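Uracil-DNA glycosylase (Epstein-Barr virus, PDB 6LYJ) belongs to the uracil-DNA glycosylase superfamily, with an alpha/beta fold in which helices flank a four-stranded parallel beta-sheet. Local coordinates at residues A[32-37]-A[81-86]; A[38-43]-A[171-176]; A[70-75]-A[165-170]; A[187-192]-A[199-204]. One frame throughout, in Å; residues are numbered along the deposited sequence.

Interaction 1: residues A[32-37]-A[81-86]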
loop_
_atom_site.group_PDB
_atom_site.type_symbol
_atom_site.label_atom_id
_atom_site.label_comp_id
_atom_site.label_asym_id
_atom_site.label_seq_id
_atom_site.Cartn_x
_atom_site.Cartn_y
_atom_site.Cartn_z
ATOM N N ASP A 32 1.111 11.048 23.998
ATOM C CA ASP A 32 2.200 11.553 24.830
ATOM C C ASP A 32 3.402 10.613 24.812
ATOM O O ASP A 32 4.551 11.067 24.862
ATOM C CB ASP A 32 1.709 11.761 26.264
ATOM C CG ASP A 32 0.674 12.867 26.375
ATOM O OD1 ASP A 32 0.809 13.889 25.669
ATOM O OD2 ASP A 32 -0.276 12.712 27.171
ATOM N N LEU A 33 3.161 9.301 24.765
ATOM C CA LEU A 33 4.278 8.361 24.718
ATOM C C LEU A 33 5.106 8.556 23.454
ATOM O O LEU A 33 6.335 8.447 23.486
ATOM C CB LEU A 33 3.758 6.929 24.808
ATOM C CG LEU A 33 3.395 6.458 26.215
ATOM C CD1 LEU A 33 2.631 5.155 26.135
ATOM C CD2 LEU A 33 4.639 6.305 27.080
ATOM N N TRP A 34 4.452 8.882 22.337
ATOM C CA TRP A 34 5.190 9.135 21.104
ATOM C C TRP A 34 5.949 10.452 21.168
ATOM O O TRP A 34 7.056 10.557 20.630
ATOM C CB TRP A 34 4.257 9.088 19.896
ATOM C CG TRP A 34 4.185 7.712 19.319
ATOM C CD1 TRP A 34 3.343 6.704 19.688
ATOM C CD2 TRP A 34 5.027 7.178 18.291
ATOM N NE1 TRP A 34 3.597 5.579 18.937
ATOM C CE2 TRP A 34 4.627 5.845 18.073
ATOM C CE3 TRP A 34 6.076 7.703 17.527
ATOM C CZ2 TRP A 34 5.238 5.028 17.123
ATOM C CZ3 TRP A 34 6.683 6.890 16.584
ATOM C CH2 TRP A 34 6.261 5.569 16.390
ATOM N N LEU A 35 5.364 11.478 21.787
ATOM C CA LEU A 35 6.103 12.722 21.978
ATOM C C LEU A 35 7.348 12.484 22.823
ATOM O O LEU A 35 8.434 12.974 22.494
ATOM C CB LEU A 35 5.205 13.777 22.620
ATOM C CG LEU A 35 4.050 14.272 21.746
ATOM C CD1 LEU A 35 3.150 15.224 22.525
ATOM C CD2 LEU A 35 4.561 14.919 20.467
ATOM N N ASP A 36 7.211 11.724 23.915
ATOM C CA ASP A 36 8.375 11.356 24.718
ATOM C C ASP A 36 9.389 10.564 23.898
ATOM O O ASP A 36 10.602 10.769 24.030
ATOM C CB ASP A 36 7.939 10.551 25.945
ATOM C CG ASP A 36 7.047 11.345 26.882
ATOM O OD1 ASP A 36 7.084 12.593 26.825
ATOM O OD2 ASP A 36 6.315 10.723 27.682
ATOM N N PHE A 37 8.909 9.639 23.061
ATOM C CA PHE A 37 9.798 8.782 22.284
ATOM C C PHE A 37 10.574 9.567 21.232
ATOM O O PHE A 37 11.772 9.337 21.038
ATOM C CB PHE A 37 8.979 7.672 21.626
ATOM C CG PHE A 37 9.798 6.668 20.870
ATOM C CD1 PHE A 37 10.454 5.644 21.534
ATOM C CD2 PHE A 37 9.888 6.731 19.488
ATOM C CE1 PHE A 37 11.198 4.712 20.837
ATOM C CE2 PHE A 37 10.632 5.800 18.784
ATOM C CZ PHE A 37 11.285 4.790 19.461
ATOM N N SER A 81 8.160 2.028 22.645
ATOM C CA SER A 81 9.283 1.206 23.081
ATOM C C SER A 81 9.027 -0.281 22.879
ATOM O O SER A 81 9.982 -1.065 22.874
ATOM C CB SER A 81 9.597 1.473 24.556
ATOM O OG SER A 81 10.156 2.762 24.729
ATOM N N ASP A 82 7.767 -0.688 22.728
ATOM C CA ASP A 82 7.397 -2.086 22.552
ATOM C C ASP A 82 7.236 -2.489 21.088
ATOM O O ASP A 82 6.820 -3.618 20.813
ATOM C CB ASP A 82 6.106 -2.383 23.319
ATOM C CG ASP A 82 6.268 -2.211 24.815
ATOM O OD1 ASP A 82 7.391 -2.412 25.322
ATOM O OD2 ASP A 82 5.271 -1.870 25.485
ATOM N N ILE A 83 7.539 -1.595 20.149
ATOM C CA ILE A 83 7.410 -1.922 18.732
ATOM C C ILE A 83 8.433 -2.986 18.358
ATOM O O ILE A 83 9.616 -2.887 18.711
ATOM C CB ILE A 83 7.558 -0.660 17.871
ATOM C CG1 ILE A 83 6.349 0.256 18.088
ATOM C CG2 ILE A 83 7.738 -1.027 16.399
ATOM C CD1 ILE A 83 6.513 1.639 17.522
ATOM N N LYS A 84 7.969 -4.032 17.668
ATOM C CA LYS A 84 8.798 -5.152 17.246
ATOM C C LYS A 84 8.861 -5.335 15.740
ATOM O O LYS A 84 9.824 -5.922 15.245
ATOM C CB LYS A 84 8.293 -6.469 17.864
ATOM C CG LYS A 84 8.345 -6.527 19.377
ATOM C CD LYS A 84 7.532 -7.705 19.900
ATOM C CE LYS A 84 7.556 -7.767 21.416
ATOM N NZ LYS A 84 6.753 -8.906 21.947
ATOM N N VAL A 85 7.839 -4.898 15.007
ATOM C CA VAL A 85 7.782 -5.034 13.558
ATOM C C VAL A 85 7.229 -3.736 12.989
ATOM O O VAL A 85 6.234 -3.204 13.493
ATOM C CB VAL A 85 6.918 -6.234 13.115
ATOM C CG1 VAL A 85 6.906 -6.350 11.595
ATOM C CG2 VAL A 85 7.425 -7.523 13.731
ATOM N N VAL A 86 7.876 -3.224 11.946
ATOM C CA VAL A 86 7.416 -2.048 11.217
ATOM C C VAL A 86 7.093 -2.482 9.795
ATOM O O VAL A 86 7.938 -3.074 9.114
ATOM C CB VAL A 86 8.457 -0.916 11.221
ATOM C CG1 VAL A 86 7.945 0.267 10.409
ATOM C CG2 VAL A 86 8.755 -0.477 12.648
#

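Interaction 2: residues A[38-43]-A[171-176]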
loop_
_atom_site.group_PDB
_atom_site.type_symbol
_atom_site.label_atom_id
_atom_site.label_comp_id
_atom_site.label_asym_id
_atom_site.label_seq_id
_atom_site.Cartn_x
_atom_site.Cartn_y
_atom_site.Cartn_z
ATOM N N LEU A 38 9.909 10.489 20.535
ATOM C CA LEU A 38 10.560 11.181 19.432
ATOM C C LEU A 38 11.491 12.289 19.909
ATOM O O LEU A 38 12.506 12.553 19.257
ATOM C CB LEU A 38 9.507 11.763 18.487
ATOM C CG LEU A 38 8.593 10.773 17.762
ATOM C CD1 LEU A 38 7.522 11.512 16.965
ATOM C CD2 LEU A 38 9.398 9.841 16.864
ATOM N N GLN A 39 11.184 12.911 21.048
ATOM C CA GLN A 39 11.981 14.018 21.580
ATOM C C GLN A 39 12.203 15.085 20.510
ATOM O O GLN A 39 13.329 15.505 20.239
ATOM C CB GLN A 39 13.313 13.520 22.144
ATOM C CG GLN A 39 13.184 12.515 23.275
ATOM C CD GLN A 39 12.627 13.135 24.541
ATOM O OE1 GLN A 39 12.913 14.290 24.860
ATOM N NE2 GLN A 39 11.824 12.370 25.272
ATOM N N LEU A 40 11.109 15.517 19.888
ATOM C CA LEU A 40 11.203 16.436 18.761
ATOM C C LEU A 40 11.757 17.778 19.214
ATOM O O LEU A 40 11.292 18.350 20.204
ATOM C CB LEU A 40 9.834 16.628 18.109
ATOM C CG LEU A 40 9.166 15.413 17.465
ATOM C CD1 LEU A 40 7.801 15.799 16.931
ATOM C CD2 LEU A 40 10.035 14.859 16.342
ATOM N N SER A 41 12.769 18.273 18.498
ATOM C CA SER A 41 13.278 19.607 18.765
ATOM C C SER A 41 12.166 20.632 18.547
ATOM O O SER A 41 11.164 20.343 17.885
ATOM C CB SER A 41 14.473 19.905 17.862
ATOM O OG SER A 41 14.082 19.963 16.504
ATOM N N PRO A 42 12.312 21.837 19.108
ATOM C CA PRO A 42 11.299 22.879 18.861
ATOM C C PRO A 42 11.046 23.153 17.385
ATOM O O PRO A 42 9.884 23.290 16.977
ATOM C CB PRO A 42 11.887 24.100 19.578
ATOM C CG PRO A 42 12.673 23.513 20.701
ATOM C CD PRO A 42 13.280 22.246 20.141
ATOM N N ILE A 43 12.099 23.202 16.565
ATOM C CA ILE A 43 11.903 23.451 15.139
ATOM C C ILE A 43 11.194 22.275 14.473
ATOM O O ILE A 43 10.336 22.470 13.604
ATOM C CB ILE A 43 13.244 23.793 14.455
ATOM C CG1 ILE A 43 12.995 24.423 13.080
ATOM C CG2 ILE A 43 14.152 22.568 14.332
ATOM C CD1 ILE A 43 12.365 25.804 13.138
ATOM N N THR A 171 7.515 11.007 8.490
ATOM C CA THR A 171 7.582 9.553 8.604
ATOM C C THR A 171 9.000 9.030 8.383
ATOM O O THR A 171 9.386 8.032 9.007
ATOM C CB THR A 171 6.589 8.885 7.645
ATOM O OG1 THR A 171 6.791 9.355 6.305
ATOM C CG2 THR A 171 5.158 9.181 8.079
ATOM N N ASP A 172 9.795 9.682 7.523
ATOM C CA ASP A 172 11.221 9.377 7.452
ATOM C C ASP A 172 11.876 9.525 8.818
ATOM O O ASP A 172 12.653 8.663 9.251
ATOM C CB ASP A 172 11.914 10.298 6.443
ATOM C CG ASP A 172 11.772 9.825 5.004
ATOM O OD1 ASP A 172 11.152 8.768 4.760
ATOM O OD2 ASP A 172 12.290 10.529 4.114
ATOM N N HIS A 173 11.596 10.641 9.500
ATOM C CA HIS A 173 12.204 10.860 10.807
ATOM C C HIS A 173 11.744 9.798 11.801
ATOM O O HIS A 173 12.544 9.301 12.605
ATOM C CB HIS A 173 11.872 12.269 11.304
ATOM C CG HIS A 173 12.519 12.627 12.608
ATOM N ND1 HIS A 173 13.868 12.881 12.725
ATOM C CD2 HIS A 173 11.995 12.803 13.844
ATOM C CE1 HIS A 173 14.150 13.182 13.981
ATOM N NE2 HIS A 173 13.030 13.143 14.679
ATOM N N VAL A 174 10.457 9.438 11.756
ATOM C CA VAL A 174 9.932 8.378 12.616
ATOM C C VAL A 174 10.679 7.068 12.378
ATOM O O VAL A 174 11.052 6.367 13.325
ATOM C CB VAL A 174 8.419 8.204 12.398
ATOM C CG1 VAL A 174 7.937 6.913 13.048
ATOM C CG2 VAL A 174 7.660 9.396 12.963
ATOM N N ILE A 175 10.889 6.710 11.109
ATOM C CA ILE A 175 11.613 5.476 10.792
ATOM C C ILE A 175 13.028 5.536 11.356
ATOM O O ILE A 175 13.522 4.575 11.969
ATOM C CB ILE A 175 11.613 5.231 9.271
ATOM C CG1 ILE A 175 10.188 4.956 8.778
ATOM C CG2 ILE A 175 12.554 4.080 8.904
ATOM C CD1 ILE A 175 10.030 5.022 7.258
ATOM N N SER A 176 13.708 6.666 11.135
ATOM C CA SER A 176 15.071 6.833 11.629
ATOM C C SER A 176 15.124 6.672 13.141
ATOM O O SER A 176 16.012 5.997 13.679
ATOM C CB SER A 176 15.612 8.204 11.218
ATOM O OG SER A 176 15.764 8.296 9.812
HETATM O O HOH W 1 13.393 14.051 17.347
#

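Interaction 3: residues A[70-75]-A[165-170]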
loop_
_atom_site.group_PDB
_atom_site.type_symbol
_atom_site.label_atom_id
_atom_site.label_comp_id
_atom_site.label_asym_id
_atom_site.label_seq_id
_atom_site.Cartn_x
_atom_site.Cartn_y
_atom_site.Cartn_z
ATOM N N MET A 70 -8.043 10.415 13.308
ATOM C CA MET A 70 -7.651 9.065 12.945
ATOM C C MET A 70 -6.327 8.997 12.200
ATOM O O MET A 70 -5.814 7.891 12.001
ATOM C CB MET A 70 -8.744 8.396 12.096
ATOM C CG MET A 70 -10.048 8.145 12.843
ATOM S SD MET A 70 -9.846 7.045 14.265
ATOM C CE MET A 70 -9.318 5.538 13.447
ATOM N N CYS A 71 -5.758 10.130 11.773
ATOM C CA CYS A 71 -4.536 10.047 10.980
ATOM C C CYS A 71 -3.333 9.603 11.803
ATOM O O CYS A 71 -2.321 9.210 11.215
ATOM C CB CYS A 71 -4.235 11.384 10.287
ATOM S SG CYS A 71 -3.627 12.726 11.340
ATOM N N MET A 72 -3.420 9.634 13.136
ATOM C CA MET A 72 -2.381 9.096 14.009
ATOM C C MET A 72 -2.812 7.816 14.717
ATOM O O MET A 72 -2.206 7.443 15.729
ATOM C CB MET A 72 -1.953 10.141 15.043
ATOM C CG MET A 72 -1.414 11.435 14.454
ATOM S SD MET A 72 0.035 11.190 13.404
ATOM C CE MET A 72 0.366 12.874 12.889
ATOM N N ALA A 73 -3.863 7.148 14.230
ATOM C CA ALA A 73 -4.322 5.929 14.893
ATOM C C ALA A 73 -3.222 4.879 14.965
ATOM O O ALA A 73 -3.151 4.121 15.940
ATOM C CB ALA A 73 -5.549 5.361 14.174
ATOM N N TRP A 74 -2.347 4.837 13.954
ATOM C CA TRP A 74 -1.232 3.896 13.928
ATOM C C TRP A 74 -0.312 4.027 15.133
ATOM O O TRP A 74 0.467 3.107 15.405
ATOM C CB TRP A 74 -0.408 4.099 12.657
ATOM C CG TRP A 74 0.067 5.511 12.498
ATOM C CD1 TRP A 74 -0.584 6.530 11.860
ATOM C CD2 TRP A 74 1.279 6.072 13.015
ATOM N NE1 TRP A 74 0.156 7.685 11.932
ATOM C CE2 TRP A 74 1.303 7.432 12.638
ATOM C CE3 TRP A 74 2.351 5.556 13.747
ATOM C CZ2 TRP A 74 2.356 8.281 12.975
ATOM C CZ3 TRP A 74 3.397 6.403 14.079
ATOM C CH2 TRP A 74 3.390 7.749 13.694
ATOM N N ALA A 75 -0.369 5.143 15.851
ATOM C CA ALA A 75 0.510 5.370 16.986
ATOM C C ALA A 75 -0.133 5.051 18.330
ATOM O O ALA A 75 0.539 5.168 19.356
ATOM C CB ALA A 75 0.996 6.823 16.983
ATOM N N ILE A 165 3.247 17.463 0.883
ATOM C CA ILE A 165 2.891 18.487 1.856
ATOM C C ILE A 165 3.709 18.385 3.133
ATOM O O ILE A 165 3.505 19.183 4.059
ATOM C CB ILE A 165 1.384 18.448 2.168
ATOM C CG1 ILE A 165 1.028 17.163 2.909
ATOM C CG2 ILE A 165 0.584 18.577 0.878
ATOM C CD1 ILE A 165 -0.400 17.123 3.372
ATOM N N GLY A 166 4.631 17.429 3.213
ATOM C CA GLY A 166 5.539 17.326 4.338
ATOM C C GLY A 166 5.401 16.068 5.167
ATOM O O GLY A 166 6.150 15.913 6.141
ATOM N N TRP A 167 4.471 15.160 4.852
ATOM C CA TRP A 167 4.367 13.925 5.626
ATOM C C TRP A 167 5.624 13.072 5.488
ATOM O O TRP A 167 6.025 12.395 6.441
ATOM C CB TRP A 167 3.136 13.119 5.202
ATOM C CG TRP A 167 1.814 13.641 5.719
ATOM C CD1 TRP A 167 0.694 13.911 4.979
ATOM C CD2 TRP A 167 1.478 13.952 7.078
ATOM N NE1 TRP A 167 -0.313 14.364 5.793
ATOM C CE2 TRP A 167 0.142 14.400 7.086
ATOM C CE3 TRP A 167 2.178 13.898 8.290
ATOM C CZ2 TRP A 167 -0.509 14.790 8.256
ATOM C CZ3 TRP A 167 1.530 14.286 9.450
ATOM C CH2 TRP A 167 0.201 14.727 9.425
ATOM N N ALA A 168 6.237 13.063 4.299
ATOM C CA ALA A 168 7.381 12.185 4.063
ATOM C C ALA A 168 8.556 12.535 4.969
ATOM O O ALA A 168 9.240 11.641 5.480
ATOM C CB ALA A 168 7.799 12.245 2.591
ATOM N N TRP A 169 8.799 13.829 5.193
ATOM C CA TRP A 169 9.816 14.230 6.163
ATOM C C TRP A 169 9.521 13.652 7.545
ATOM O O TRP A 169 10.412 13.094 8.204
ATOM C CB TRP A 169 9.899 15.759 6.226
ATOM C CG TRP A 169 10.479 16.262 7.507
ATOM C CD1 TRP A 169 11.801 16.384 7.818
ATOM C CD2 TRP A 169 9.751 16.684 8.666
ATOM N NE1 TRP A 169 11.942 16.866 9.098
ATOM C CE2 TRP A 169 10.698 17.056 9.640
ATOM C CE3 TRP A 169 8.390 16.786 8.974
ATOM C CZ2 TRP A 169 10.328 17.523 10.901
ATOM C CZ3 TRP A 169 8.026 17.246 10.229
ATOM C CH2 TRP A 169 8.991 17.612 11.173
ATOM N N PHE A 170 8.260 13.727 7.975
ATOM C CA PHE A 170 7.909 13.276 9.318
ATOM C C PHE A 170 8.061 11.766 9.446
ATOM O O PHE A 170 8.654 11.275 10.413
ATOM C CB PHE A 170 6.487 13.710 9.674
ATOM C CG PHE A 170 5.986 13.126 10.971
ATOM C CD1 PHE A 170 6.596 13.455 12.172
ATOM C CD2 PHE A 170 4.909 12.252 10.989
ATOM C CE1 PHE A 170 6.147 12.915 13.373
ATOM C CE2 PHE A 170 4.450 11.713 12.189
ATOM C CZ PHE A 170 5.071 12.047 13.379
#

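Interaction 4: residues A[187-192]-A[199-204]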
loop_
_atom_site.group_PDB
_atom_site.type_symbol
_atom_site.label_atom_id
_atom_site.label_comp_id
_atom_site.label_asym_id
_atom_site.label_seq_id
_atom_site.Cartn_x
_atom_site.Cartn_y
_atom_site.Cartn_z
ATOM N N PHE A 187 11.797 -4.714 10.078
ATOM C CA PHE A 187 11.251 -3.761 9.116
ATOM C C PHE A 187 10.932 -4.501 7.823
ATOM O O PHE A 187 11.821 -5.114 7.223
ATOM C CB PHE A 187 12.232 -2.614 8.842
ATOM C CG PHE A 187 12.514 -1.750 10.043
ATOM C CD1 PHE A 187 13.373 -2.182 11.044
ATOM C CD2 PHE A 187 11.918 -0.507 10.171
ATOM C CE1 PHE A 187 13.632 -1.389 12.150
ATOM C CE2 PHE A 187 12.171 0.291 11.274
ATOM C CZ PHE A 187 13.030 -0.150 12.262
ATOM N N MET A 188 9.667 -4.456 7.403
ATOM C CA MET A 188 9.211 -5.135 6.191
ATOM C C MET A 188 8.951 -4.082 5.118
ATOM O O MET A 188 8.004 -3.296 5.228
ATOM C CB MET A 188 7.958 -5.967 6.460
ATOM C CG MET A 188 8.111 -7.038 7.542
ATOM S SD MET A 188 6.588 -7.983 7.751
ATOM C CE MET A 188 7.050 -9.155 9.026
ATOM N N LEU A 189 9.786 -4.078 4.082
ATOM C CA LEU A 189 9.732 -3.098 3.000
ATOM C C LEU A 189 9.334 -3.810 1.710
ATOM O O LEU A 189 10.139 -4.548 1.132
ATOM C CB LEU A 189 11.081 -2.394 2.853
ATOM C CG LEU A 189 11.686 -1.889 4.171
ATOM C CD1 LEU A 189 13.029 -1.203 3.960
ATOM C CD2 LEU A 189 10.718 -0.947 4.856
ATOM N N TRP A 190 8.100 -3.583 1.257
ATOM C CA TRP A 190 7.542 -4.264 0.090
ATOM C C TRP A 190 7.426 -3.284 -1.073
ATOM O O TRP A 190 6.707 -2.286 -0.975
ATOM C CB TRP A 190 6.170 -4.852 0.414
ATOM C CG TRP A 190 6.170 -5.782 1.586
ATOM C CD1 TRP A 190 7.159 -6.649 1.943
ATOM C CD2 TRP A 190 5.131 -5.934 2.559
ATOM N NE1 TRP A 190 6.800 -7.337 3.076
ATOM C CE2 TRP A 190 5.559 -6.917 3.475
ATOM C CE3 TRP A 190 3.881 -5.335 2.746
ATOM C CZ2 TRP A 190 4.779 -7.317 4.563
ATOM C CZ3 TRP A 190 3.109 -5.734 3.829
ATOM C CH2 TRP A 190 3.562 -6.718 4.720
ATOM N N GLY A 191 8.103 -3.585 -2.179
ATOM C CA GLY A 191 8.071 -2.729 -3.347
ATOM C C GLY A 191 9.159 -1.666 -3.330
ATOM O O GLY A 191 9.900 -1.493 -2.361
ATOM N N ALA A 192 9.239 -0.926 -4.441
ATOM C CA ALA A 192 10.327 0.034 -4.623
ATOM C C ALA A 192 10.200 1.214 -3.667
ATOM O O ALA A 192 11.201 1.666 -3.094
ATOM C CB ALA A 192 10.369 0.519 -6.076
ATOM N N SER A 199 17.727 2.648 3.549
ATOM C CA SER A 199 18.915 3.404 3.918
ATOM C C SER A 199 18.731 4.215 5.195
ATOM O O SER A 199 19.718 4.743 5.718
ATOM C CB SER A 199 19.318 4.324 2.764
ATOM O OG SER A 199 18.294 5.267 2.492
ATOM N N LEU A 200 17.501 4.333 5.699
ATOM C CA LEU A 200 17.253 4.966 6.987
ATOM C C LEU A 200 17.474 4.027 8.166
ATOM O O LEU A 200 17.554 4.501 9.304
ATOM C CB LEU A 200 15.817 5.501 7.046
ATOM C CG LEU A 200 15.403 6.561 6.024
ATOM C CD1 LEU A 200 13.919 6.883 6.155
ATOM C CD2 LEU A 200 16.235 7.815 6.209
ATOM N N ILE A 201 17.581 2.722 7.929
ATOM C CA ILE A 201 17.520 1.716 8.984
ATOM C C ILE A 201 18.900 1.108 9.186
ATOM O O ILE A 201 19.606 0.804 8.217
ATOM C CB ILE A 201 16.489 0.620 8.651
ATOM C CG1 ILE A 201 15.110 1.237 8.394
ATOM C CG2 ILE A 201 16.423 -0.411 9.775
ATOM C CD1 ILE A 201 14.185 0.349 7.583
ATOM N N ASN A 202 19.286 0.941 10.449
ATOM C CA ASN A 202 20.549 0.305 10.812
ATOM C C ASN A 202 20.372 -1.203 10.671
ATOM O O ASN A 202 19.867 -1.868 11.578
ATOM C CB ASN A 202 20.950 0.703 12.229
ATOM C CG ASN A 202 22.309 0.157 12.640
ATOM O OD1 ASN A 202 22.826 -0.790 12.049
ATOM N ND2 ASN A 202 22.890 0.758 13.669
ATOM N N SER A 203 20.801 -1.756 9.535
ATOM C CA SER A 203 20.585 -3.171 9.255
ATOM C C SER A 203 21.543 -4.090 10.003
ATOM O O SER A 203 21.479 -5.309 9.809
ATOM C CB SER A 203 20.691 -3.436 7.748
ATOM O OG SER A 203 21.954 -3.037 7.244
ATOM N N LYS A 204 22.426 -3.551 10.843
ATOM C CA LYS A 204 23.155 -4.391 11.784
ATOM C C LYS A 204 22.382 -4.613 13.078
ATOM O O LYS A 204 22.422 -5.716 13.636
ATOM C CB LYS A 204 24.530 -3.789 12.090
ATOM C CG LYS A 204 25.519 -3.865 10.931
ATOM C CD LYS A 204 25.696 -5.294 10.414
ATOM C CE LYS A 204 26.072 -6.280 11.523
ATOM N NZ LYS A 204 27.482 -6.128 11.977
#

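Interaction 1: residues A[32-37]-A[81-86]
Phe37 and Ser81 meet where the backbone backing the aromatic ring is firmly helical: Phe37 N donates to Leu33 O at 2.9 Å, a bond repeated one residue earlier between Asp36 N and Asp32 O. No hydrogen bond crosses to residues 81-86, so it is the side chains projected by this turn that make the contact. The closest approach is made by Trp34. Its six-membered ring reaches Ile83 at the far end of the indole, with Trp34 CZ2 lying 3.6 Å from Ile83 CD1, while CH2 of Trp34 stands slightly further from the same methyl, Ile83 CD1, at 4.1 Å. The two side chains cross at roughly a right angle. Ile83 presents its long branch, CG1 being placed beside its own backbone N (chi1 -69°) and CD1 stretched out beyond it. In this alpha/beta fold Ile83 leads into strand 85-89, which lies between strands 145-149 and 186-190 of the parallel sheet, and helix 32-38 packs on the residues just before it. Phe37 extends from the helix with CG opposite its backbone N (chi1 -176°), yet meets Ser81 loosely, its CD1 remaining 4.3 Å from Ser81 OG. The same ring also touches Pro80 and, on helix 167-181, Leu178 and Arg181. Ile83 packs on Leu178 too and on Leu146, and Trp34 meets the ring of Trp74 edge to face.

Interaction 2: residues A[38-43]-A[171-176]
Leu40 and His173 lie alongside each other, pointing opposite ways, and this overlap gives the contact its form. Leu40 CD2 rests by the imidazole, 3.8 Å from both CD2 and NE2 of His173. The ring reaches that far from helix 167-181 because its CG lies opposite the backbone N (chi1 -177°), which directs the side chain outward to the link between helices 32-38 and 42-59. Beside this pair, Leu38 and Val174 meet through methyls only, Leu38 CD2 standing 4.3 Å from Val174 CG2. A water completes the join. It lies in the plane of the imidazole, at the ring edge, 2.8 Å from His173 NE2, and donates a hydrogen bond to Leu38 O at 2.6 Å. The same link is shaped by Gln39, which leaves the helix with a positive phi, and by Ser41, whose side chain caps Phe44 N as the N-cap of helix 42-59. Phe44 in turn meets the His173 ring edge to face. The chemistry is therefore divided: the leucine and valine methyls rely on fit and dispersion, with no direction imposed, whereas the water gives the carbonyl of the last residue of helix 32-38 a directed polar partner and, being bound at both ends, probably helps to limit rotation of the imidazole.

Interaction 3: residues A[70-75]-A[165-170]
Met72 supplies the bump: its methyl CE enters the notch formed by Trp167 and Phe170, one helical turn apart on helix 167-181. Met72 CE is equally distant from CZ3 and CH2 of Trp167, at 3.9 Å, and lies a little further from Phe170 CE2, at 4.3 Å. A bend in the methionine chain (chi2 -59°) steers the sulfur and its methyl toward the two rings. Next to it, Trp74 and Phe170 meet rim to rim, Trp74 CZ2 being 4.1 Å from Phe170 CE2, with each atom near the plane of the other ring; the rims touch with the ring planes inclined to each other, without stacking. The indole of Trp74 also meets its own segment. Ala75 CB sits 3.7 Å above one face of the Trp74 ring, toward the rim, and NE1 of Trp74 makes a weak bond to Cys71 O, with an N-H...O angle of only 123°. A type I turn from Met70 to Ala73 leads into a 3-10 segment, 73-75, that carries Trp74, while Gly166, at the N-cap, starts the helix bearing the two aromatic partners. Trp167 also hydrogen-bonds Thr153 through NE1. Around this buried cluster, helix 42-59 contributes Val51 and Val55 against Trp167 and Leu48 against Phe170, helix 32-38 brings Leu38 to Phe170, and strand 145-149 meets Trp74 through Leu146 and Leu148.

Interaction 4: residues A[187-192]-A[199-204]
Ile201 presses both branches of its side chain on Phe187, and they part at CB. The short branch, CG2 of Ile201, lies over one face of the phenyl ring in a CH-pi contact, 3.9 Å from the ring centroid of Phe187 and 20° off the ring normal. Within that ring the nearest atom is Phe187 CD1, at 3.7 Å from Ile201 CG2. On the long branch, Ile201 CG1 passes Phe187 CD2 at 4.0 Å. The tip, Ile201 CD1, comes closer, 3.5 Å from the same Phe187 CD2, and there also meets Leu189 CD1 at 4.1 Å, methyl tip to methyl tip. Phe187 and Leu189 alternate with Met188 along strand 186-190, so they face Ile201 together. The contact lies within a beta-alpha-beta crossover: helix 191-195 and the loop carrying Ile201 join strand 186-190 to its parallel neighbour 207-211. Val208 of that second strand touches Ile201 as well, and Ile175 and Ser179 of helix 167-181 close in from another part of the fold. Just past Ile201 the loop folds into an Asx turn, where Asn202 OD1 accepts from Lys204 N at 3.0 Å, the donor tilted 23° from the carbonyl plane.

From the N terminus, helix 32-38 opens interaction 1, and the link into helix 42-59 opens interaction 2 before interaction 1 has closed. Residues 70-75 then begin interaction 3, still inside the first loop. Interaction 1 closes at 81-86, entering strand 85-89, and so crosses both others. Interaction 3 closes at 165-170 and interaction 2 at 171-176, which nests interaction 3 within interaction 2 and places both on helix 167-181. Interaction 4 follows in series as a short local closure. It joins the rest through the sheet, where strands 85-89 and 186-190 are neighbours, and through helix 167-181, where Ile175 packs on Ile201.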